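Putative peptidase (Parabacteroides merdae, PDB 4L8K) probably cleaves peptide bonds as a serine peptidase of family S41, with a protease core of the ClpP/crotonase type. Local coordinates at residues R17-N22 with V263-C268; I151-D156 with T301-A306; P212-T217 with T239-R244. All coordinates share one frame; numbering follows the deposited sequence. Where two conformers were deposited one is given.

Contact 1 (R17-N22 with V263-C268); sequences RIMDEN and VRFSAC. With PO4 (phosphate ion), chain E.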
ATOM      1  N   ARG A  17       7.945 -15.902 -20.849  1.00 32.58           N
ATOM      2  CA  ARG A  17       7.459 -14.994 -21.887  1.00 33.38           C
ATOM      3  C   ARG A  17       6.438 -13.991 -21.324  1.00 36.26           C
ATOM      4  O   ARG A  17       6.520 -12.803 -21.650  1.00 35.83           O
ATOM      5  CB  ARG A  17       6.849 -15.786 -23.049  1.00 36.14           C
ATOM      6  CG  ARG A  17       7.454 -15.447 -24.416  1.00 57.42           C
ATOM      7  CD  ARG A  17       6.773 -16.188 -25.550  1.00 73.67           C
ATOM      8  NE  ARG A  17       5.928 -15.303 -26.356  1.00 88.58           N
ATOM      9  CZ  ARG A  17       4.640 -15.072 -26.120  1.00106.30           C
ATOM     10  NH1 ARG A  17       4.030 -15.655 -25.091  1.00 91.53           N
ATOM     11  NH2 ARG A  17       3.954 -14.246 -26.899  1.00 97.45           N
ATOM     12  N   ILE A  18       5.501 -14.460 -20.459  1.00 32.12           N
ATOM     13  CA  ILE A  18       4.493 -13.593 -19.831  1.00 31.32           C
ATOM     14  C   ILE A  18       5.211 -12.498 -19.007  1.00 37.21           C
ATOM     15  O   ILE A  18       4.853 -11.322 -19.111  1.00 37.46           O
ATOM     16  CB  ILE A  18       3.457 -14.391 -18.992  1.00 31.83           C
ATOM     17  CG1 ILE A  18       2.516 -15.195 -19.918  1.00 32.41           C
ATOM     18  CG2 ILE A  18       2.636 -13.451 -18.079  1.00 30.56           C
ATOM     19  CD1 ILE A  18       1.735 -16.316 -19.255  1.00 32.78           C
HETATM   20  N   MSE A  19       6.246 -12.897 -18.228  1.00 30.49           N
HETATM   21  CA  MSE A  19       7.041 -11.980 -17.424  1.00 26.47           C
HETATM   22  C   MSE A  19       7.842 -11.046 -18.307  1.00 34.61           C
HETATM   23  O   MSE A  19       7.796  -9.831 -18.114  1.00 35.39           O
HETATM   24  CB  MSE A  19       7.970 -12.763 -16.499  1.00 25.69           C
HETATM   25  CG  MSE A  19       7.261 -13.333 -15.274  1.00 27.64           C
HETATM   26 SE   MSE A  19       6.932 -11.954 -13.970  0.75 29.85          SE
HETATM   27  CE  MSE A  19       8.729 -11.599 -13.341  1.00 26.84           C
ATOM     28  N   ASP A  20       8.542 -11.611 -19.310  1.00 33.80           N
ATOM     29  CA  ASP A  20       9.390 -10.866 -20.252  1.00 33.59           C
ATOM     30  C   ASP A  20       8.644  -9.725 -20.947  1.00 38.03           C
ATOM     31  O   ASP A  20       9.189  -8.628 -21.078  1.00 38.76           O
ATOM     32  CB  ASP A  20       9.960 -11.815 -21.311  1.00 35.34           C
ATOM     33  CG  ASP A  20      11.035 -11.204 -22.179  1.00 39.75           C
ATOM     34  OD1 ASP A  20      12.067 -10.751 -21.625  1.00 38.10           O
ATOM     35  OD2 ASP A  20      10.868 -11.210 -23.413  1.00 48.54           O
ATOM     36  N   GLU A  21       7.398  -9.972 -21.358  1.00 33.84           N
ATOM     37  CA  GLU A  21       6.608  -9.016 -22.115  1.00 34.01           C
ATOM     38  C   GLU A  21       5.723  -8.099 -21.277  1.00 37.81           C
ATOM     39  O   GLU A  21       5.373  -7.022 -21.773  1.00 39.15           O
ATOM     40  CB  GLU A  21       5.736  -9.768 -23.134  1.00 36.25           C
ATOM     41  CG  GLU A  21       6.577 -10.568 -24.133  1.00 44.41           C
ATOM     42  CD  GLU A  21       5.871 -11.466 -25.130  1.00 58.97           C
ATOM     43  OE1 GLU A  21       4.639 -11.670 -25.018  1.00 48.91           O
ATOM     44  OE2 GLU A  21       6.575 -11.992 -26.021  1.00 61.45           O
ATOM     45  N   ASN A  22       5.338  -8.500 -20.039  1.00 33.36           N
ATOM     46  CA  ASN A  22       4.385  -7.719 -19.225  1.00 31.50           C
ATOM     47  C   ASN A  22       4.927  -7.191 -17.893  1.00 33.03           C
ATOM     48  O   ASN A  22       4.347  -6.231 -17.368  1.00 33.00           O
ATOM     49  CB  ASN A  22       3.127  -8.538 -18.957  1.00 32.25           C
ATOM     50  CG  ASN A  22       2.465  -9.011 -20.222  1.00 45.41           C
ATOM     51  OD1 ASN A  22       1.764  -8.263 -20.900  1.00 42.32           O
ATOM     52  ND2 ASN A  22       2.729 -10.248 -20.599  1.00 34.35           N
ATOM     53  N   VAL A 263      -0.272 -16.395 -13.058  1.00 25.12           N
ATOM     54  CA  VAL A 263       0.791 -15.520 -12.567  1.00 24.50           C
ATOM     55  C   VAL A 263       0.198 -14.115 -12.427  1.00 29.22           C
ATOM     56  O   VAL A 263      -0.548 -13.678 -13.296  1.00 29.05           O
ATOM     57  CB  VAL A 263       2.069 -15.533 -13.444  1.00 28.46           C
ATOM     58  CG1 VAL A 263       1.784 -15.133 -14.903  1.00 28.28           C
ATOM     59  CG2 VAL A 263       3.171 -14.671 -12.829  1.00 27.68           C
ATOM     60  N   ARG A 264       0.496 -13.435 -11.321  1.00 25.92           N
ATOM     61  CA  ARG A 264       0.023 -12.076 -11.075  1.00 24.82           C
ATOM     62  C   ARG A 264       1.192 -11.213 -10.609  1.00 27.60           C
ATOM     63  O   ARG A 264       2.150 -11.731 -10.006  1.00 24.26           O
ATOM     64  CB  ARG A 264      -1.148 -12.034 -10.052  1.00 21.22           C
ATOM     65  CG  ARG A 264      -0.808 -12.482  -8.625  1.00 28.54           C
ATOM     66  CD  ARG A 264      -0.377 -11.346  -7.697  1.00 32.70           C
ATOM     67  NE  ARG A 264      -1.485 -10.465  -7.308  1.00 35.53           N
ATOM     68  CZ  ARG A 264      -1.380  -9.148  -7.119  1.00 44.68           C
ATOM     69  NH1 ARG A 264      -0.211  -8.531  -7.292  1.00 20.36           N
ATOM     70  NH2 ARG A 264      -2.438  -8.439  -6.743  1.00 31.80           N
ATOM     71  N   PHE A 265       1.090  -9.900 -10.907  1.00 24.01           N
ATOM     72  CA  PHE A 265       2.023  -8.839 -10.540  1.00 24.35           C
ATOM     73  C   PHE A 265       1.368  -7.472 -10.852  1.00 31.58           C
ATOM     74  O   PHE A 265       0.244  -7.435 -11.373  1.00 31.44           O
ATOM     75  CB  PHE A 265       3.395  -9.004 -11.240  1.00 26.36           C
ATOM     76  CG  PHE A 265       3.390  -9.415 -12.696  1.00 29.13           C
ATOM     77  CD1 PHE A 265       3.329  -8.457 -13.706  1.00 32.75           C
ATOM     78  CD2 PHE A 265       3.542 -10.752 -13.062  1.00 31.30           C
ATOM     79  CE1 PHE A 265       3.419  -8.829 -15.054  1.00 34.71           C
ATOM     80  CE2 PHE A 265       3.567 -11.129 -14.407  1.00 34.81           C
ATOM     81  CZ  PHE A 265       3.548 -10.163 -15.395  1.00 34.20           C
ATOM     82  N   SER A 266       2.037  -6.358 -10.509  1.00 29.13           N
ATOM     83  CA  SER A 266       1.504  -5.020 -10.799  1.00 29.45           C
ATOM     84  C   SER A 266       1.484  -4.790 -12.305  1.00 35.78           C
ATOM     85  O   SER A 266       2.470  -5.083 -12.990  1.00 35.90           O
ATOM     86  CB  SER A 266       2.328  -3.957 -10.098  1.00 31.25           C
ATOM     87  OG  SER A 266       2.278  -4.212  -8.708  1.00 33.33           O
ATOM     88  N   ALA A 267       0.334  -4.345 -12.823  1.00 34.43           N
ATOM     89  CA  ALA A 267       0.139  -4.152 -14.257  1.00 36.90           C
ATOM     90  C   ALA A 267       0.713  -2.861 -14.773  1.00 46.10           C
ATOM     91  O   ALA A 267       1.130  -2.803 -15.943  1.00 49.02           O
ATOM     92  CB  ALA A 267      -1.349  -4.185 -14.594  1.00 37.54           C
ATOM     93  N   CYS A 268       0.691  -1.803 -13.947  1.00 43.03           N
ATOM     94  CA  CYS A 268       1.117  -0.483 -14.406  0.50 42.99           C
ATOM     95  C   CYS A 268       2.021   0.235 -13.398  1.00 45.02           C
ATOM     96  O   CYS A 268       1.651   0.334 -12.229  1.00 44.17           O
ATOM     97  CB  CYS A 268      -0.101   0.386 -14.722  0.50 43.05           C
ATOM     98  SG  CYS A 268      -1.457  -0.469 -15.567  0.50 47.23           S
TER
HETATM   99  P   PO4 E 401      -0.818  -4.753  -6.858  1.00 44.00           P
HETATM  100  O1  PO4 E 401      -0.317  -4.421  -8.251  1.00 49.01           O
HETATM  101  O2  PO4 E 401      -0.621  -3.504  -5.941  1.00 44.14           O
HETATM  102  O3  PO4 E 401      -2.319  -5.135  -6.939  1.00 46.64           O
HETATM  103  O4  PO4 E 401       0.015  -5.925  -6.288  1.00 44.92           O
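Met19, a selenomethionine, and Phe265 make the Met-aromatic contact at the middle of this interface: SE sits 3.5 Å from CE2, and the line to the ring centroid leans 37° off the ring normal. The bent selenomethionine chain (chi2 -76°, chi3 -70°) carries SE to that side of the ring. At the ring's edge lies Asn22, whose CB is 3.9 Å from Phe265 CE1, with the backbone O of Asn22 near the ring plane as well.

Apolar packing continues at Ile18, where CG2 slides past CG1 of Val263 at 3.7 Å. No hydrogen bond crosses between helix and strand. Within the helix, Asn22 ND2 bonds in plane to a lone pair of Ile18 O at 2.8 Å.

Away from the helix, Arg264 NH1 donates to phosphate O4 at 2.8 Å, and NH2 adds a weak bond to O3; Ser266 OG touches O1. An alanine in place of Arg264 would probably cost the phosphate its two guanidinium donors and leave His68 O without the NH1 donor. Helix 8-22 thus packs on one face of the antiparallel sheet of strands 70-72, 262-266 and 252-256, while the other borders an anion site that holds a phosphate, probably from the crystallisation liquor.

Contact 2 (I151-D156 with T301-A306); sequences IFDVRD and TIIEAA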
ATOM      1  N   ILE A 151      -5.504  11.696  13.537  1.00 20.91           N
ATOM      2  CA  ILE A 151      -4.640  10.555  13.249  1.00 19.95           C
ATOM      3  C   ILE A 151      -5.469   9.645  12.329  1.00 21.38           C
ATOM      4  O   ILE A 151      -6.580   9.223  12.713  1.00 19.63           O
ATOM      5  CB  ILE A 151      -4.080   9.819  14.524  1.00 22.19           C
ATOM      6  CG1 ILE A 151      -3.186  10.753  15.378  1.00 21.92           C
ATOM      7  CG2 ILE A 151      -3.314   8.519  14.151  1.00 19.19           C
ATOM      8  CD1 ILE A 151      -2.857  10.188  16.848  1.00 16.91           C
ATOM      9  N   PHE A 152      -4.965   9.403  11.093  1.00 16.88           N
ATOM     10  CA  PHE A 152      -5.622   8.514  10.133  1.00 16.52           C
ATOM     11  C   PHE A 152      -4.715   7.280   9.967  1.00 21.61           C
ATOM     12  O   PHE A 152      -3.709   7.313   9.271  1.00 23.23           O
ATOM     13  CB  PHE A 152      -5.949   9.221   8.793  1.00 17.75           C
ATOM     14  CG  PHE A 152      -7.063   8.522   8.045  1.00 18.83           C
ATOM     15  CD1 PHE A 152      -6.799   7.402   7.253  1.00 21.23           C
ATOM     16  CD2 PHE A 152      -8.387   8.940   8.182  1.00 19.62           C
ATOM     17  CE1 PHE A 152      -7.838   6.735   6.584  1.00 21.57           C
ATOM     18  CE2 PHE A 152      -9.424   8.280   7.513  1.00 22.05           C
ATOM     19  CZ  PHE A 152      -9.141   7.187   6.714  1.00 20.81           C
ATOM     20  N   ASP A 153      -5.035   6.224  10.674  1.00 19.58           N
ATOM     21  CA  ASP A 153      -4.195   5.023  10.733  1.00 19.07           C
ATOM     22  C   ASP A 153      -4.607   3.991   9.681  1.00 21.19           C
ATOM     23  O   ASP A 153      -5.700   3.406   9.761  1.00 18.63           O
ATOM     24  CB  ASP A 153      -4.285   4.436  12.167  1.00 20.28           C
ATOM     25  CG  ASP A 153      -3.332   3.313  12.534  1.00 19.77           C
ATOM     26  OD1 ASP A 153      -2.560   2.868  11.654  1.00 20.09           O
ATOM     27  OD2 ASP A 153      -3.353   2.885  13.700  1.00 23.66           O
ATOM     28  N   VAL A 154      -3.701   3.746   8.711  1.00 18.61           N
ATOM     29  CA  VAL A 154      -3.914   2.753   7.634  1.00 16.88           C
ATOM     30  C   VAL A 154      -2.829   1.641   7.700  1.00 21.05           C
ATOM     31  O   VAL A 154      -2.526   1.006   6.688  1.00 19.52           O
ATOM     32  CB  VAL A 154      -4.011   3.382   6.213  1.00 18.38           C
ATOM     33  CG1 VAL A 154      -5.289   4.208   6.058  1.00 17.05           C
ATOM     34  CG2 VAL A 154      -2.754   4.182   5.850  1.00 17.41           C
ATOM     35  N   ARG A 155      -2.252   1.413   8.886  1.00 17.15           N
ATOM     36  CA  ARG A 155      -1.303   0.323   9.080  1.00 17.11           C
ATOM     37  C   ARG A 155      -2.050  -0.995   8.932  1.00 21.62           C
ATOM     38  O   ARG A 155      -3.210  -1.076   9.347  1.00 22.07           O
ATOM     39  CB  ARG A 155      -0.649   0.395  10.468  1.00 17.61           C
ATOM     40  CG  ARG A 155       0.322   1.557  10.632  1.00 20.68           C
ATOM     41  CD  ARG A 155       0.882   1.629  12.052  1.00 14.80           C
ATOM     42  NE  ARG A 155      -0.167   1.956  13.023  1.00 13.23           N
ATOM     43  CZ  ARG A 155      -0.045   1.858  14.342  1.00 23.57           C
ATOM     44  NH1 ARG A 155       1.079   1.392  14.881  1.00 14.98           N
ATOM     45  NH2 ARG A 155      -1.052   2.206  15.134  1.00 20.24           N
ATOM     46  N   ASP A 156      -1.419  -2.007   8.318  1.00 16.88           N
ATOM     47  CA  ASP A 156      -2.013  -3.320   8.079  1.00 16.88           C
ATOM     48  C   ASP A 156      -3.212  -3.256   7.110  1.00 22.04           C
ATOM     49  O   ASP A 156      -4.050  -4.141   7.126  1.00 21.53           O
ATOM     50  CB  ASP A 156      -2.398  -4.016   9.392  1.00 18.54           C
ATOM     51  CG  ASP A 156      -1.252  -4.784  10.018  1.00 27.34           C
ATOM     52  OD1 ASP A 156      -0.077  -4.414   9.772  1.00 27.29           O
ATOM     53  OD2 ASP A 156      -1.524  -5.747  10.750  1.00 37.50           O
ATOM     54  N   THR A 301       4.179   3.099  20.124  1.00 19.86           N
ATOM     55  CA  THR A 301       5.169   4.167  19.903  1.00 21.02           C
ATOM     56  C   THR A 301       4.736   5.141  18.791  1.00 25.94           C
ATOM     57  O   THR A 301       4.916   6.355  18.942  1.00 26.40           O
ATOM     58  CB  THR A 301       6.548   3.554  19.569  1.00 24.71           C
ATOM     59  OG1 THR A 301       6.756   2.436  20.426  1.00 25.22           O
ATOM     60  CG2 THR A 301       7.706   4.541  19.753  1.00 20.88           C
ATOM     61  N   ILE A 302       4.130   4.603  17.708  1.00 21.62           N
ATOM     62  CA  ILE A 302       3.700   5.377  16.554  1.00 19.59           C
ATOM     63  C   ILE A 302       2.491   6.249  16.926  1.00 21.42           C
ATOM     64  O   ILE A 302       2.530   7.452  16.653  1.00 20.25           O
ATOM     65  CB  ILE A 302       3.458   4.466  15.307  1.00 20.74           C
ATOM     66  CG1 ILE A 302       4.717   3.589  15.058  1.00 19.28           C
ATOM     67  CG2 ILE A 302       3.138   5.334  14.082  1.00 20.30           C
ATOM     68  CD1 ILE A 302       4.617   2.517  13.943  1.00 22.81           C
ATOM     69  N   ILE A 303       1.454   5.676  17.584  1.00 18.45           N
ATOM     70  CA  ILE A 303       0.301   6.487  17.999  1.00 19.34           C
ATOM     71  C   ILE A 303       0.779   7.592  18.979  1.00 23.46           C
ATOM     72  O   ILE A 303       0.383   8.752  18.820  1.00 20.66           O
ATOM     73  CB  ILE A 303      -0.869   5.640  18.576  1.00 22.18           C
ATOM     74  CG1 ILE A 303      -1.433   4.667  17.505  1.00 20.48           C
ATOM     75  CG2 ILE A 303      -2.003   6.551  19.144  1.00 22.85           C
ATOM     76  CD1 ILE A 303      -2.494   3.608  18.057  1.00 18.74           C
ATOM     77  N   GLU A 304       1.679   7.237  19.939  1.00 20.65           N
ATOM     78  CA  GLU A 304       2.184   8.189  20.934  1.00 21.30           C
ATOM     79  C   GLU A 304       2.975   9.344  20.296  1.00 24.21           C
ATOM     80  O   GLU A 304       2.760  10.493  20.673  1.00 25.44           O
ATOM     81  CB  GLU A 304       3.038   7.495  21.995  1.00 23.43           C
ATOM     82  CG  GLU A 304       2.259   6.532  22.868  1.00 31.37           C
ATOM     83  CD  GLU A 304       1.179   7.114  23.759  1.00 38.79           C
ATOM     84  OE1 GLU A 304       1.197   8.334  24.033  1.00 35.44           O
ATOM     85  OE2 GLU A 304       0.331   6.325  24.222  1.00 26.35           O
ATOM     86  N   ALA A 305       3.852   9.041  19.311  1.00 20.03           N
ATOM     87  CA  ALA A 305       4.633  10.060  18.599  1.00 19.36           C
ATOM     88  C   ALA A 305       3.693  10.993  17.821  1.00 23.00           C
ATOM     89  O   ALA A 305       3.883  12.203  17.857  1.00 22.91           O
ATOM     90  CB  ALA A 305       5.638   9.404  17.666  1.00 18.80           C
ATOM     91  N   ALA A 306       2.638  10.422  17.195  1.00 18.65           N
ATOM     92  CA  ALA A 306       1.638  11.172  16.432  1.00 17.76           C
ATOM     93  C   ALA A 306       0.857  12.105  17.379  1.00 23.66           C
ATOM     94  O   ALA A 306       0.672  13.285  17.056  1.00 22.54           O
ATOM     95  CB  ALA A 306       0.706  10.206  15.703  1.00 17.26           C
TER
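Ile151 opens the contact from the strand, its CD1 set against the methyl of Ala306 with 3.7 Å between CD1 and CB. CG1 stands anti to the carbonyl carbon and chi2 is extended at 167°, which stretches the side chain out to the helix; CD1 also comes up beside the backbone O of Ile303. The CA atoms of Ile151 and Ala306 are the nearest pair across the segments, 7.1 Å apart, consistent with the small alanine side chain.

Asp153, two residues on, also has its side chain on the helix side, and its carboxylate is shared between Arg155 and Tyr122. OD1 takes two N-H groups from opposite faces of the carboxylate plane: the backbone N of Arg155 on the anti side, closing an Asx turn, and NE on the syn side at 2.9 Å. OD2 receives Arg155 NH2 at 2.8 Å and a further hydrogen bond from Tyr122 OH. Here the parallel strand 149-153 of the central mixed sheet ends and runs into a turn, with segment 301-306 of helix 301-311 lying on the sheet face and running nearly antiparallel to 151-153 (157°), as expected of the layered alpha/beta core of the ClpP/crotonase clan.

Arg155 is therefore gripped side-on, both bonds lying in the guanidinium plane, and this pairing should fix its rotation. Its bend at chi3 (-66°) brings NE and NH2 round to the carboxylate. The far end then meets the helix: NH2 lies obliquely against Ile303, 3.4 Å from CG1, whereas NH1 comes tip to tip with Ile302, 3.8 Å from CD1. Buried as it is, the guanidinium is further satisfied by Asp300, which forms a second salt bridge to NH2 from just before the helix, and by Asn90 O, which accepts from NH1. Two carboxylates so close would probably stabilise its positive charge.

Contact 3 (P212-T217 with T239-R244); sequences PVIVLT and TVMGDR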
ATOM      1  N   PRO A 212      -4.256  19.882  11.026  1.00 20.88           N
ATOM      2  CA  PRO A 212      -3.184  18.869  10.912  1.00 18.56           C
ATOM      3  C   PRO A 212      -3.687  17.413  10.930  1.00 21.72           C
ATOM      4  O   PRO A 212      -4.680  17.080  11.594  1.00 20.50           O
ATOM      5  CB  PRO A 212      -2.302  19.167  12.119  1.00 20.08           C
ATOM      6  CG  PRO A 212      -2.507  20.638  12.383  1.00 23.76           C
ATOM      7  CD  PRO A 212      -3.964  20.851  12.111  1.00 20.99           C
ATOM      8  N   VAL A 213      -3.025  16.556  10.126  1.00 16.20           N
ATOM      9  CA  VAL A 213      -3.330  15.125   9.997  1.00 14.47           C
ATOM     10  C   VAL A 213      -2.048  14.334  10.071  1.00 19.16           C
ATOM     11  O   VAL A 213      -1.086  14.651   9.349  1.00 19.20           O
ATOM     12  CB  VAL A 213      -4.086  14.771   8.656  1.00 17.53           C
ATOM     13  CG1 VAL A 213      -4.358  13.270   8.510  1.00 16.10           C
ATOM     14  CG2 VAL A 213      -5.380  15.540   8.513  1.00 17.25           C
ATOM     15  N   ILE A 214      -2.056  13.248  10.861  1.00 16.77           N
ATOM     16  CA  ILE A 214      -0.955  12.295  10.859  1.00 17.82           C
ATOM     17  C   ILE A 214      -1.480  11.004  10.236  1.00 21.40           C
ATOM     18  O   ILE A 214      -2.414  10.421  10.767  1.00 20.21           O
ATOM     19  CB  ILE A 214      -0.241  12.026  12.219  1.00 21.04           C
ATOM     20  CG1 ILE A 214       0.039  13.337  13.044  1.00 22.65           C
ATOM     21  CG2 ILE A 214       1.015  11.176  12.001  1.00 16.95           C
ATOM     22  CD1 ILE A 214       0.974  14.367  12.431  1.00 24.78           C
ATOM     23  N   VAL A 215      -0.908  10.583   9.105  1.00 18.12           N
ATOM     24  CA  VAL A 215      -1.258   9.322   8.436  1.00 16.99           C
ATOM     25  C   VAL A 215      -0.252   8.274   8.931  1.00 19.40           C
ATOM     26  O   VAL A 215       0.955   8.505   8.861  1.00 19.01           O
ATOM     27  CB  VAL A 215      -1.333   9.423   6.874  1.00 19.85           C
ATOM     28  CG1 VAL A 215      -1.528   8.041   6.223  1.00 19.28           C
ATOM     29  CG2 VAL A 215      -2.444  10.379   6.431  1.00 18.85           C
ATOM     30  N   LEU A 216      -0.746   7.167   9.502  1.00 14.92           N
ATOM     31  CA  LEU A 216       0.131   6.116  10.028  1.00 14.11           C
ATOM     32  C   LEU A 216       0.265   4.992   9.028  1.00 19.75           C
ATOM     33  O   LEU A 216      -0.739   4.502   8.515  1.00 19.03           O
ATOM     34  CB  LEU A 216      -0.364   5.559  11.387  1.00 12.99           C
ATOM     35  CG  LEU A 216      -0.667   6.546  12.534  1.00 15.62           C
ATOM     36  CD1 LEU A 216      -0.833   5.786  13.843  1.00 15.13           C
ATOM     37  CD2 LEU A 216       0.456   7.607  12.725  1.00 17.61           C
ATOM     38  N   THR A 217       1.511   4.613   8.700  1.00 18.11           N
ATOM     39  CA  THR A 217       1.785   3.564   7.722  1.00 17.19           C
ATOM     40  C   THR A 217       2.781   2.520   8.249  1.00 20.38           C
ATOM     41  O   THR A 217       3.573   2.800   9.152  1.00 21.69           O
ATOM     42  CB  THR A 217       2.337   4.170   6.388  1.00 26.02           C
ATOM     43  OG1 THR A 217       3.584   4.803   6.620  1.00 26.74           O
ATOM     44  CG2 THR A 217       1.395   5.155   5.742  1.00 20.11           C
ATOM     45  N   THR A 239       1.198  14.878   7.664  1.00 19.88           N
ATOM     46  CA  THR A 239       2.476  14.253   7.987  1.00 20.15           C
ATOM     47  C   THR A 239       2.239  12.740   7.950  1.00 21.72           C
ATOM     48  O   THR A 239       1.260  12.267   8.525  1.00 20.53           O
ATOM     49  CB  THR A 239       3.043  14.712   9.334  1.00 24.28           C
ATOM     50  OG1 THR A 239       3.101  16.131   9.357  1.00 27.63           O
ATOM     51  CG2 THR A 239       4.426  14.123   9.610  1.00 21.11           C
ATOM     52  N   VAL A 240       3.095  12.001   7.248  1.00 16.74           N
ATOM     53  CA  VAL A 240       3.048  10.548   7.197  1.00 14.77           C
ATOM     54  C   VAL A 240       4.078  10.037   8.207  1.00 20.70           C
ATOM     55  O   VAL A 240       5.227  10.478   8.218  1.00 20.56           O
ATOM     56  CB  VAL A 240       3.261   9.958   5.770  1.00 17.25           C
ATOM     57  CG1 VAL A 240       3.201   8.418   5.802  1.00 16.00           C
ATOM     58  CG2 VAL A 240       2.222  10.513   4.792  1.00 16.11           C
HETATM   59  N   MSE A 241       3.654   9.115   9.076  1.00 18.55           N
HETATM   60  CA  MSE A 241       4.520   8.602  10.122  1.00 16.86           C
HETATM   61  C   MSE A 241       4.436   7.068  10.217  1.00 18.15           C
HETATM   62  O   MSE A 241       3.386   6.495   9.989  1.00 17.81           O
HETATM   63  CB  MSE A 241       4.098   9.277  11.432  1.00 18.41           C
HETATM   64  CG  MSE A 241       4.808   8.769  12.679  1.00 24.51           C
HETATM   65 SE   MSE A 241       4.216   9.747  14.236  0.75 31.05          SE
HETATM   66  CE  MSE A 241       4.671  11.509  13.811  1.00 25.76           C
ATOM     67  N   GLY A 242       5.540   6.444  10.610  1.00 15.88           N
ATOM     68  CA  GLY A 242       5.617   5.010  10.809  1.00 16.29           C
ATOM     69  C   GLY A 242       6.735   4.402   9.995  1.00 22.83           C
ATOM     70  O   GLY A 242       7.901   4.784  10.141  1.00 22.66           O
ATOM     71  N   ASP A 243       6.385   3.480   9.108  1.00 19.97           N
ATOM     72  CA  ASP A 243       7.387   2.799   8.292  1.00 19.51           C
ATOM     73  C   ASP A 243       7.032   2.896   6.807  1.00 23.33           C
ATOM     74  O   ASP A 243       5.918   3.311   6.434  1.00 22.22           O
ATOM     75  CB  ASP A 243       7.493   1.322   8.731  1.00 21.38           C
ATOM     76  CG  ASP A 243       8.776   0.580   8.340  1.00 33.56           C
ATOM     77  OD1 ASP A 243       9.694   1.222   7.753  1.00 32.43           O
ATOM     78  OD2 ASP A 243       8.858  -0.637   8.607  1.00 42.14           O
ATOM     79  N   ARG A 244       8.013   2.542   5.965  1.00 20.30           N
ATOM     80  CA  ARG A 244       7.851   2.536   4.513  0.50 20.02           C
ATOM     81  C   ARG A 244       6.644   1.651   4.158  1.00 22.79           C
ATOM     82  O   ARG A 244       6.465   0.570   4.746  1.00 21.77           O
ATOM     83  CB  ARG A 244       9.147   2.040   3.838  0.50 19.24           C
ATOM     84  CG  ARG A 244       9.153   2.015   2.303  0.50 26.83           C
ATOM     85  CD  ARG A 244      10.518   1.535   1.809  0.50 27.36           C
ATOM     86  NE  ARG A 244      10.647   1.425   0.350  0.50 32.15           N
ATOM     87  CZ  ARG A 244      10.808   2.449  -0.490  0.50 38.16           C
ATOM     88  NH1 ARG A 244      10.791   3.697  -0.042  0.50 24.93           N
ATOM     89  NH2 ARG A 244      10.959   2.230  -1.786  0.50 25.79           N
TER
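Ile214 and Thr239 lie side by side on one face of the sheet, pointing the same way, with Ile214 CD1 3.7 Å from Thr239 CB. With chi1 (to CG1) at -44°, the other branch of Ile214, CG2, stands anti to the backbone N and leans across to CB of the selenomethionine Met241 at 3.7 Å. Met241 extends over this same face, where Leu216 joins it and helix 301-311 covers it through Ala305 and Leu309.

Beneath them the two backbones run parallel, Val215 opposite Val240, joined by bonds such as Met241 N to Val215 O at 2.8 Å. This is the strand pair of a beta-alpha-beta crossover, in which helix 224-232 links strands 213-217 and 238-242, packs on the Val215 side and touches Thr217.

At the end of the strand Thr217 meets Val240 at about a right angle: OG1 and CG2 straddle CG1 of the valine, each 3.7 Å away. With chi1 at 64°, OG1 lies between the backbone N and carbonyl carbon and donates to Asp243 O at 2.8 Å, in the carbonyl plane. Asp243 N returns a bond to Thr217 O, but from 47° above its carbonyl plane. Between these partners sits Gly242, where a side chain would collide with Thr217 O.

In the fold
Contacts 2 and 3 belong to one body: their centres are about 7 Å apart, and strands 149-153 and 213-217 are neighbours in the mixed sheet, joined through the backbones of Phe152, Ile214 and Leu216. Helix 301-311 covers both, Ala306 packing on Met241. Contact 1 lies on the other side of the chain's centre, about 34 Å from contact 2 and 31 Å from contact 3 between centres, in a separate three-stranded sheet. Along the chain, the segments of contacts 1 and 2 alternate, with both segments of contact 3 between 151-156 and 263-268. The chain thus leaves the core after 239-244 to meet its N-terminal helix, then returns to add strand 286-287 to the mixed sheet and helix 301-311 over it.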